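Local coordinates for protein serpin-ZX (Arabidopsis thaliana, PDB 3LE2) that inhibits metacaspase-9 through cleavage of its reactive centre loop and covalent attachment to the protease, and restrains programmed cell death by limiting RD21A activity, at residues Lys21-Thr26 / Phe286-Ser291; Asn41-Ile46 / Val96-Trp101; Glu135-Val140 / Glu158-Ser163; Tyr241-Asn246 / Ser250-Lys255. All coordinates share one frame; numbering follows the deposited sequence.

Contact 1: residues Lys21-Thr26 / Phe286-Ser291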
# COMPACT_ATOMS: atom_id res chain seq x y z
N LYS A 21 -1.30 11.41 -1.76
CA LYS A 21 -1.97 12.67 -2.07
C LYS A 21 -2.02 12.88 -3.57
O LYS A 21 -3.07 13.19 -4.13
CB LYS A 21 -1.24 13.85 -1.40
CG LYS A 21 -1.84 15.24 -1.67
CD LYS A 21 -3.15 15.47 -0.92
CE LYS A 21 -3.64 16.91 -1.08
NZ LYS A 21 -4.92 17.20 -0.36
N HIS A 22 -0.88 12.70 -4.23
CA HIS A 22 -0.81 12.87 -5.68
C HIS A 22 -1.66 11.85 -6.44
O HIS A 22 -2.25 12.19 -7.45
CB HIS A 22 0.63 12.85 -6.18
CG HIS A 22 1.42 14.07 -5.80
ND1 HIS A 22 2.13 14.81 -6.72
CD2 HIS A 22 1.60 14.68 -4.61
CE1 HIS A 22 2.72 15.82 -6.11
NE2 HIS A 22 2.41 15.77 -4.82
N VAL A 23 -1.70 10.61 -5.98
CA VAL A 23 -2.57 9.62 -6.62
C VAL A 23 -4.03 10.05 -6.50
O VAL A 23 -4.76 10.07 -7.49
CB VAL A 23 -2.42 8.22 -6.01
CG1 VAL A 23 -3.50 7.29 -6.56
CG2 VAL A 23 -1.02 7.67 -6.25
N ILE A 24 -4.44 10.43 -5.30
CA ILE A 24 -5.80 10.90 -5.09
C ILE A 24 -6.15 12.08 -5.99
O ILE A 24 -7.30 12.24 -6.40
CB ILE A 24 -6.04 11.25 -3.60
CG1 ILE A 24 -5.93 9.97 -2.77
CG2 ILE A 24 -7.41 11.90 -3.41
CD1 ILE A 24 -5.80 10.19 -1.28
N THR A 25 -5.17 12.91 -6.32
CA THR A 25 -5.41 14.07 -7.18
C THR A 25 -5.83 13.64 -8.59
O THR A 25 -6.57 14.34 -9.26
CB THR A 25 -4.18 15.01 -7.24
OG1 THR A 25 -4.02 15.66 -5.97
CG2 THR A 25 -4.36 16.08 -8.29
N THR A 26 -5.37 12.46 -9.01
CA THR A 26 -5.63 11.95 -10.36
C THR A 26 -6.94 11.18 -10.50
O THR A 26 -7.28 10.74 -11.60
CB THR A 26 -4.49 11.00 -10.85
OG1 THR A 26 -4.58 9.76 -10.15
CG2 THR A 26 -3.10 11.62 -10.62
N PHE A 286 -7.85 -1.47 -6.78
CA PHE A 286 -7.44 -0.22 -7.39
C PHE A 286 -6.13 -0.43 -8.11
O PHE A 286 -5.23 -1.11 -7.61
CB PHE A 286 -7.31 0.89 -6.33
CG PHE A 286 -6.91 2.22 -6.91
CD1 PHE A 286 -7.86 3.11 -7.36
CD2 PHE A 286 -5.56 2.55 -7.03
CE1 PHE A 286 -7.48 4.31 -7.92
CE2 PHE A 286 -5.17 3.75 -7.58
CZ PHE A 286 -6.13 4.64 -8.02
N GLY A 287 -6.02 0.13 -9.30
CA GLY A 287 -4.83 -0.06 -10.10
C GLY A 287 -4.48 1.22 -10.82
O GLY A 287 -5.35 2.04 -11.15
N PHE A 288 -3.19 1.40 -11.06
CA PHE A 288 -2.75 2.58 -11.77
C PHE A 288 -1.36 2.38 -12.30
O PHE A 288 -0.64 1.47 -11.87
CB PHE A 288 -2.87 3.83 -10.88
CG PHE A 288 -1.84 3.92 -9.77
CD1 PHE A 288 -1.90 3.09 -8.66
CD2 PHE A 288 -0.81 4.85 -9.84
CE1 PHE A 288 -0.95 3.19 -7.63
CE2 PHE A 288 0.14 4.96 -8.83
CZ PHE A 288 0.07 4.12 -7.72
N ASP A 289 -1.01 3.20 -13.27
CA ASP A 289 0.36 3.29 -13.77
C ASP A 289 1.05 4.39 -12.96
O ASP A 289 0.71 5.57 -13.09
CB ASP A 289 0.34 3.64 -15.26
CG ASP A 289 1.73 3.77 -15.85
OD1 ASP A 289 2.73 3.77 -15.08
OD2 ASP A 289 1.83 3.88 -17.09
N ALA A 290 2.01 4.02 -12.13
CA ALA A 290 2.63 4.98 -11.20
C ALA A 290 3.47 6.05 -11.90
O ALA A 290 3.86 7.03 -11.28
CB ALA A 290 3.49 4.25 -10.16
N SER A 291 3.76 5.84 -13.18
CA SER A 291 4.79 6.62 -13.86
C SER A 291 4.52 8.13 -13.80
O SER A 291 5.42 8.92 -13.47
CB SER A 291 5.01 6.12 -15.30
OG SER A 291 3.91 6.44 -16.11
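The carbonyl oxygen of Val23 is gripped twice by Thr26. Thr26 OG1 reaches Val23 O at 2.7 Å, in the carbonyl plane and on a lone pair, with a C=O...OG1 angle of 139°. The backbone Thr26 N donates to Val23 O at 2.9 Å. The side chain of Val23 points toward strand 286-289 and carries the contact with one methyl for each of two rings. Its CG1 lies 4.0 Å from Phe286 CZ and equally close to CE2 of that ring. The other branch lies near Phe288, with Val23 CG2 3.9 Å from Phe288 CE2; both methyls approach their rings obliquely. The valine and Phe286 side chains run antiparallel alongside each other, whereas Phe288 lies nearly at right angles to the valine. With CG1 anti to the backbone N (chi1 171°), CG1 is directed to Phe286 and CG2 to Phe288.

This is where the last turns of the long N-terminal serpin helix 5-25 lie against an edge of beta-sheet A. There strand 277-289 is bonded antiparallel to strand 326-335, as in the pair Phe286 with Ala331. Strand 33-35 completes the apolar surround: Val33 touches Val23, while Ile34 and Phe35 touch Phe286 and Phe288.

Beyond the rings, Asp289 OD1 caps the start of helix 291-296. Ser291 N donates to Asp289 OD1 at 3.0 Å and a straight 163°, and Ser291 OG reaches the oxygen at 3.1 Å; both come from one face of the carboxylate. Ile327 N is a further donor to this oxygen, and Asn326 ND2 binds OD2.

Contact 2: residues Asn41-Ile46 / Val96-Trp101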
# COMPACT_ATOMS: atom_id res chain seq x y z
N ASN A 41 7.99 1.07 -3.96
CA ASN A 41 9.39 1.32 -3.60
C ASN A 41 10.29 0.15 -3.94
O ASN A 41 11.48 0.33 -4.23
CB ASN A 41 9.52 1.73 -2.12
CG ASN A 41 8.98 3.13 -1.86
OD1 ASN A 41 8.65 3.86 -2.80
ND2 ASN A 41 8.88 3.50 -0.59
N VAL A 42 9.71 -1.06 -3.93
CA VAL A 42 10.40 -2.26 -4.44
C VAL A 42 10.72 -2.14 -5.94
O VAL A 42 11.80 -2.50 -6.38
CB VAL A 42 9.56 -3.52 -4.21
CG1 VAL A 42 10.04 -4.64 -5.13
CG2 VAL A 42 9.62 -3.95 -2.75
N VAL A 43 9.77 -1.63 -6.72
CA VAL A 43 10.03 -1.38 -8.14
C VAL A 43 11.12 -0.32 -8.35
O VAL A 43 12.05 -0.52 -9.15
CB VAL A 43 8.75 -0.95 -8.89
CG1 VAL A 43 9.08 -0.68 -10.34
CG2 VAL A 43 7.70 -2.03 -8.79
N LEU A 44 11.01 0.80 -7.64
CA LEU A 44 11.98 1.88 -7.75
C LEU A 44 13.39 1.42 -7.35
O LEU A 44 14.38 1.84 -7.95
CB LEU A 44 11.54 3.11 -6.95
CG LEU A 44 10.26 3.78 -7.46
CD1 LEU A 44 9.78 4.86 -6.50
CD2 LEU A 44 10.45 4.36 -8.87
N SER A 45 13.47 0.53 -6.35
CA SER A 45 14.75 -0.09 -5.98
C SER A 45 15.33 -0.95 -7.12
O SER A 45 16.53 -0.91 -7.39
CB SER A 45 14.59 -0.95 -4.72
OG SER A 45 14.14 -0.18 -3.62
N ILE A 46 14.47 -1.72 -7.78
CA ILE A 46 14.86 -2.47 -8.97
C ILE A 46 15.38 -1.56 -10.08
O ILE A 46 16.38 -1.85 -10.73
CB ILE A 46 13.70 -3.33 -9.47
CG1 ILE A 46 13.40 -4.43 -8.45
CG2 ILE A 46 14.03 -3.95 -10.81
CD1 ILE A 46 12.15 -5.22 -8.74
N VAL A 96 2.29 -11.79 -3.58
CA VAL A 96 3.00 -10.74 -4.30
C VAL A 96 3.25 -11.13 -5.75
O VAL A 96 3.58 -12.27 -6.06
CB VAL A 96 4.37 -10.48 -3.66
CG1 VAL A 96 5.21 -9.59 -4.55
CG2 VAL A 96 4.20 -9.90 -2.26
N ALA A 97 3.08 -10.17 -6.65
CA ALA A 97 3.44 -10.36 -8.05
C ALA A 97 4.41 -9.25 -8.42
O ALA A 97 4.11 -8.07 -8.28
CB ALA A 97 2.21 -10.32 -8.94
N ASN A 98 5.57 -9.65 -8.93
CA ASN A 98 6.62 -8.69 -9.19
C ASN A 98 7.47 -9.05 -10.41
O ASN A 98 8.18 -10.06 -10.42
CB ASN A 98 7.48 -8.55 -7.93
CG ASN A 98 8.38 -7.38 -7.99
OD1 ASN A 98 8.01 -6.31 -8.49
ND2 ASN A 98 9.60 -7.55 -7.52
N GLY A 99 7.39 -8.24 -11.45
CA GLY A 99 8.05 -8.59 -12.70
C GLY A 99 8.38 -7.43 -13.61
O GLY A 99 7.79 -6.35 -13.51
N ALA A 100 9.35 -7.66 -14.50
CA ALA A 100 9.72 -6.69 -15.51
C ALA A 100 9.71 -7.32 -16.90
O ALA A 100 10.15 -8.45 -17.09
CB ALA A 100 11.10 -6.12 -15.20
N TRP A 101 9.19 -6.58 -17.87
CA TRP A 101 9.19 -7.02 -19.25
C TRP A 101 9.82 -5.95 -20.11
O TRP A 101 9.55 -4.76 -19.94
CB TRP A 101 7.75 -7.28 -19.74
CG TRP A 101 7.15 -8.61 -19.33
CD1 TRP A 101 6.99 -9.73 -20.12
CD2 TRP A 101 6.64 -8.97 -18.03
NE1 TRP A 101 6.41 -10.75 -19.39
CE2 TRP A 101 6.18 -10.30 -18.11
CE3 TRP A 101 6.52 -8.28 -16.82
CZ2 TRP A 101 5.61 -10.96 -17.02
CZ3 TRP A 101 5.96 -8.93 -15.74
CH2 TRP A 101 5.51 -10.26 -15.85
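Two aliphatic tips from helix 41-46 rest side by side on the amide nitrogen of Asn98. Ile46 and Asn98 extend toward each other, with Ile46 CD1 3.7 Å from Asn98 ND2 and close to the amide plane, whereas Val42 CG1 stands well above that plane, 3.8 Å from the same nitrogen. These are van der Waals contacts. One helical turn separates the two residues. Val43 adds a more distant touch, its CG2 4.3 Å from Asn98 OD1.

Asn98 is delivered to the helix by its first torsion, which sets CG anti to the backbone N (chi1 -167°). Its oxygen is engaged elsewhere, accepting a hydrogen bond from Asn171 ND2 on the adjacent strand 167-176; this helps set the rotation of the buried amide, OD1 toward Asn171 and ND2 against the helix methyls. Phe169 of that strand packs on both Val43 and Ile46. Within the helix, Asn41 O accepts from Ser45 N and, at 2.8 Å, from Ser45 OG, the two donors lying on opposite faces of the carbonyl plane.

Helix 41-46 and strand 96-101 run at 31°, axes 10.1 Å apart, where the serpin helix B (37-49) packs against beta-sheet A, consistent with the region known as the shutter.

Contact 3: residues Glu135-Val140 / Glu158-Ser163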
# COMPACT_ATOMS: atom_id res chain seq x y z
N GLU A 135 -1.23 -9.26 -27.07
CA GLU A 135 -0.96 -10.56 -26.45
C GLU A 135 -0.11 -10.43 -25.20
O GLU A 135 -0.30 -11.20 -24.24
CB GLU A 135 -0.24 -11.51 -27.41
CG GLU A 135 -0.98 -11.77 -28.71
CD GLU A 135 -2.38 -12.33 -28.50
OE1 GLU A 135 -2.64 -13.01 -27.47
OE2 GLU A 135 -3.22 -12.08 -29.38
N VAL A 136 0.84 -9.50 -25.21
CA VAL A 136 1.73 -9.32 -24.05
C VAL A 136 0.93 -8.90 -22.82
O VAL A 136 1.11 -9.44 -21.75
CB VAL A 136 2.84 -8.28 -24.34
CG1 VAL A 136 3.80 -8.18 -23.14
CG2 VAL A 136 3.61 -8.64 -25.63
N ILE A 137 0.01 -7.95 -23.01
CA ILE A 137 -0.90 -7.54 -21.94
C ILE A 137 -1.60 -8.74 -21.29
O ILE A 137 -1.61 -8.88 -20.07
CB ILE A 137 -1.96 -6.54 -22.46
CG1 ILE A 137 -1.27 -5.28 -22.99
CG2 ILE A 137 -2.98 -6.21 -21.37
CD1 ILE A 137 -2.21 -4.33 -23.70
N ALA A 138 -2.18 -9.62 -22.11
CA ALA A 138 -2.88 -10.79 -21.57
C ALA A 138 -1.91 -11.72 -20.87
O ALA A 138 -2.22 -12.27 -19.81
CB ALA A 138 -3.65 -11.54 -22.66
N GLU A 139 -0.74 -11.89 -21.48
CA GLU A 139 0.30 -12.75 -20.92
C GLU A 139 0.74 -12.27 -19.54
O GLU A 139 0.87 -13.07 -18.61
CB GLU A 139 1.49 -12.83 -21.88
CG GLU A 139 2.72 -13.55 -21.31
CD GLU A 139 3.88 -13.64 -22.29
OE1 GLU A 139 4.11 -12.67 -23.05
OE2 GLU A 139 4.58 -14.68 -22.30
N VAL A 140 0.97 -10.96 -19.41
CA VAL A 140 1.38 -10.38 -18.12
C VAL A 140 0.26 -10.55 -17.10
O VAL A 140 0.50 -10.91 -15.94
CB VAL A 140 1.76 -8.89 -18.26
CG1 VAL A 140 2.06 -8.28 -16.91
CG2 VAL A 140 2.96 -8.71 -19.20
N GLU A 158 -6.80 -2.99 -20.47
CA GLU A 158 -6.82 -3.07 -21.91
C GLU A 158 -6.19 -1.82 -22.51
O GLU A 158 -6.39 -0.71 -22.02
CB GLU A 158 -8.26 -3.29 -22.42
CG GLU A 158 -8.82 -4.66 -22.05
CD GLU A 158 -10.13 -4.99 -22.78
OE1 GLU A 158 -11.21 -4.73 -22.19
OE2 GLU A 158 -10.08 -5.49 -23.93
N GLY A 159 -5.39 -2.01 -23.56
CA GLY A 159 -4.79 -0.91 -24.29
C GLY A 159 -3.69 -0.18 -23.55
O GLY A 159 -3.30 0.91 -23.95
N SER A 160 -3.19 -0.76 -22.47
CA SER A 160 -2.21 -0.05 -21.64
C SER A 160 -0.78 -0.12 -22.18
O SER A 160 0.03 0.76 -21.88
CB SER A 160 -2.29 -0.51 -20.18
OG SER A 160 -1.80 -1.83 -20.04
N ALA A 161 -0.46 -1.13 -22.99
CA ALA A 161 0.85 -1.19 -23.65
C ALA A 161 0.69 -1.27 -25.17
O ALA A 161 -0.27 -1.84 -25.65
CB ALA A 161 1.66 -2.38 -23.13
N ASP A 162 1.64 -0.71 -25.92
CA ASP A 162 1.48 -0.65 -27.38
C ASP A 162 2.78 -0.92 -28.14
O ASP A 162 3.73 -1.46 -27.58
CB ASP A 162 0.86 0.69 -27.82
CG ASP A 162 1.78 1.88 -27.59
OD1 ASP A 162 2.96 1.70 -27.20
OD2 ASP A 162 1.33 3.03 -27.79
N SER A 163 2.83 -0.53 -29.41
CA SER A 163 3.97 -0.86 -30.25
C SER A 163 5.20 -0.03 -29.86
O SER A 163 6.33 -0.38 -30.21
CB SER A 163 3.65 -0.73 -31.75
OG SER A 163 3.25 0.59 -32.08
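Ile137 on helix 135-140 and Ala161 on the irregular segment 158-163 bring their CA atoms to 6.8 Å, where the chain, having turned at Gly159 with positive phi (71°), passes beside the helix. The isoleucine does nearly all the touching. Its CG1 is anti to the carbonyl carbon (chi1 -61°), which sends the longer branch toward the loop with CD1 at its tip.

That methyl settles against backbone more than against side chains. Ile137 CD1 lies 3.7 Å from Ala161 O and as close to the nitrogen of the same residue, while Gly159 N and Ser160 N each stand 3.9 Å from it. The loop thus bends around the methyl. One bond back toward the helix, Ile137 CG1 meets the methyl of Ala161, 4.1 Å from its CB, the apolar side-chain pair of the contact. Leu156 also packs on Ile137, and Phe129 touches Ala161.

Polar groups of the loop are tied into their own chain. Ser160 OG is hydrogen-bonded to Pro157 O, just before the segment. Asp162 points away from the helix; its OD1 is bonded to Met164 N, and its backbone N to Thr165 OG1.

Helix 129-147 and the connection running back from it to strand 167-176 are the serpin helix F and its following loop, which lie across the face of beta-sheet A, the sheet that accepts the cleaved reactive centre loop in inhibitory serpins.

Contact 4: residues Tyr241-Asn246 / Ser250-Lys255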
# COMPACT_ATOMS: atom_id res chain seq x y z
N TYR A 241 -8.02 7.14 9.76
CA TYR A 241 -7.82 8.53 10.09
C TYR A 241 -9.05 9.31 9.67
O TYR A 241 -9.28 9.55 8.48
CB TYR A 241 -6.56 9.09 9.43
CG TYR A 241 -5.34 8.24 9.71
CD1 TYR A 241 -4.37 8.65 10.63
CD2 TYR A 241 -5.17 7.03 9.05
CE1 TYR A 241 -3.24 7.85 10.89
CE2 TYR A 241 -4.06 6.23 9.30
CZ TYR A 241 -3.10 6.64 10.21
OH TYR A 241 -2.02 5.82 10.42
N LEU A 242 -9.83 9.71 10.68
CA LEU A 242 -11.15 10.28 10.50
C LEU A 242 -11.22 11.77 10.85
O LEU A 242 -11.20 12.14 12.02
CB LEU A 242 -12.13 9.49 11.35
CG LEU A 242 -13.63 9.76 11.23
CD1 LEU A 242 -14.13 9.35 9.86
CD2 LEU A 242 -14.40 9.01 12.32
N PRO A 243 -11.33 12.64 9.84
CA PRO A 243 -11.49 14.08 10.10
C PRO A 243 -12.75 14.31 10.91
O PRO A 243 -13.70 13.54 10.78
CB PRO A 243 -11.69 14.67 8.71
CG PRO A 243 -11.17 13.65 7.76
CD PRO A 243 -11.42 12.33 8.41
N ASP A 244 -12.77 15.35 11.74
CA ASP A 244 -14.00 15.72 12.44
C ASP A 244 -15.06 16.15 11.43
O ASP A 244 -16.22 15.76 11.55
CB ASP A 244 -13.74 16.85 13.45
CG ASP A 244 -12.82 16.41 14.60
OD1 ASP A 244 -12.55 15.20 14.72
OD2 ASP A 244 -12.36 17.28 15.37
N ALA A 245 -14.65 16.94 10.44
CA ALA A 245 -15.58 17.45 9.42
C ALA A 245 -15.85 16.44 8.28
O ALA A 245 -14.93 15.76 7.80
CB ALA A 245 -15.08 18.79 8.86
N ASN A 246 -17.11 16.36 7.86
CA ASN A 246 -17.51 15.45 6.79
C ASN A 246 -16.64 15.60 5.54
O ASN A 246 -16.32 14.62 4.87
CB ASN A 246 -18.99 15.64 6.44
CG ASN A 246 -19.92 15.08 7.49
OD1 ASN A 246 -19.52 14.30 8.35
ND2 ASN A 246 -21.19 15.47 7.42
N SER A 250 -9.33 16.15 2.71
CA SER A 250 -8.25 16.77 1.98
C SER A 250 -7.31 17.53 2.91
O SER A 250 -6.09 17.47 2.77
CB SER A 250 -8.80 17.70 0.90
OG SER A 250 -7.73 18.22 0.13
N ASP A 251 -7.88 18.26 3.86
CA ASP A 251 -7.06 19.05 4.77
C ASP A 251 -6.26 18.15 5.71
O ASP A 251 -5.09 18.43 6.01
CB ASP A 251 -7.94 20.02 5.57
CG ASP A 251 -8.37 21.24 4.75
OD1 ASP A 251 -7.95 21.37 3.58
OD2 ASP A 251 -9.12 22.07 5.30
N LEU A 252 -6.88 17.07 6.16
CA LEU A 252 -6.19 16.12 7.01
C LEU A 252 -4.99 15.55 6.29
O LEU A 252 -3.93 15.39 6.88
CB LEU A 252 -7.12 15.00 7.44
CG LEU A 252 -6.42 13.91 8.24
CD1 LEU A 252 -5.77 14.52 9.48
CD2 LEU A 252 -7.42 12.81 8.61
N LEU A 253 -5.15 15.24 5.01
CA LEU A 253 -4.05 14.67 4.24
C LEU A 253 -2.96 15.73 4.02
O LEU A 253 -1.76 15.43 4.04
CB LEU A 253 -4.55 14.05 2.92
CG LEU A 253 -3.53 13.26 2.09
CD1 LEU A 253 -2.85 12.11 2.89
CD2 LEU A 253 -4.15 12.71 0.85
N ASP A 254 -3.36 16.99 3.85
CA ASP A 254 -2.38 18.07 3.79
C ASP A 254 -1.54 18.16 5.07
O ASP A 254 -0.31 18.28 5.00
CB ASP A 254 -3.06 19.41 3.53
CG ASP A 254 -3.56 19.55 2.10
OD1 ASP A 254 -3.12 18.76 1.23
OD2 ASP A 254 -4.38 20.46 1.86
N LYS A 255 -2.20 18.11 6.22
CA LYS A 255 -1.51 18.07 7.51
C LYS A 255 -0.55 16.90 7.61
O LYS A 255 0.62 17.06 7.96
CB LYS A 255 -2.52 17.99 8.66
CG LYS A 255 -1.87 17.67 10.01
CD LYS A 255 -2.91 17.66 11.14
CE LYS A 255 -3.22 19.08 11.65
NZ LYS A 255 -4.19 19.09 12.80
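The turn from the end of a beta-sheet B strand into the following helix is closed by Leu252, which packs on Tyr241 and Pro243. Strand 241-243 and helix 250-255 run at 125° to one another, with axes 8.7 Å apart, and Pro243 and Leu252 make the closest backbone approach, 6.5 Å between CA atoms.

A single methyl does the touching from the helix side. Leu252 has CG anti to the backbone N (chi1 175°), so that its branched end projects to the strand and CD2 sits at the tip. This atom lies 3.8 Å from Tyr241 O and 3.9 Å from Tyr241 CB, resting on the backbone and the root of the tyrosine side chain instead of on the ring. Pro243 is met from another direction: its CG is 3.9 Å from Leu252 CD2 and its CD 4.0 Å from it, the two side chains crossing at about a right angle. The methyl sits in the corner formed by the proline ring and the Tyr241 backbone.

The Tyr241 side chain leads away from the helix and into other apolar company, touching Leu371 and Val373 of the neighbouring strand 370-376 as well as Phe262 and Leu263. Phe220, from strand 220-226, touches Leu252. Pro243 O is hydrogen-bonded to His368 NE2, which ties the end of the strand to the stretch just before strand 370-376.

Such a short-range van der Waals closure belongs to the strand-to-helix connection by which the serpin helix G follows the third strand of beta-sheet B.

Overall arrangement
Contacts 2 and 4 are buried and lie on opposite sides of the chain's centre, about 32 Å apart between their own centres. Contact 1 is partly buried, and contact 3, partly buried too, is the most peripheral. Contacts 1 and 2 both pack a helix on beta-sheet A, whereas contact 4 closes on a strand of beta-sheet B. Aliphatic groups meet different partners: aromatic rings in contact 1, a buried amide in contact 2, loop backbone in contact 3, proline and a strand peptide in contact 4. Lys21 NZ joins contacts 1 and 4 through a 2.9 Å salt bridge with Asp254 OD1. Contacts 2 and 3 meet where Trp101 touches Val140, linking sheet A to the helix that overlies it.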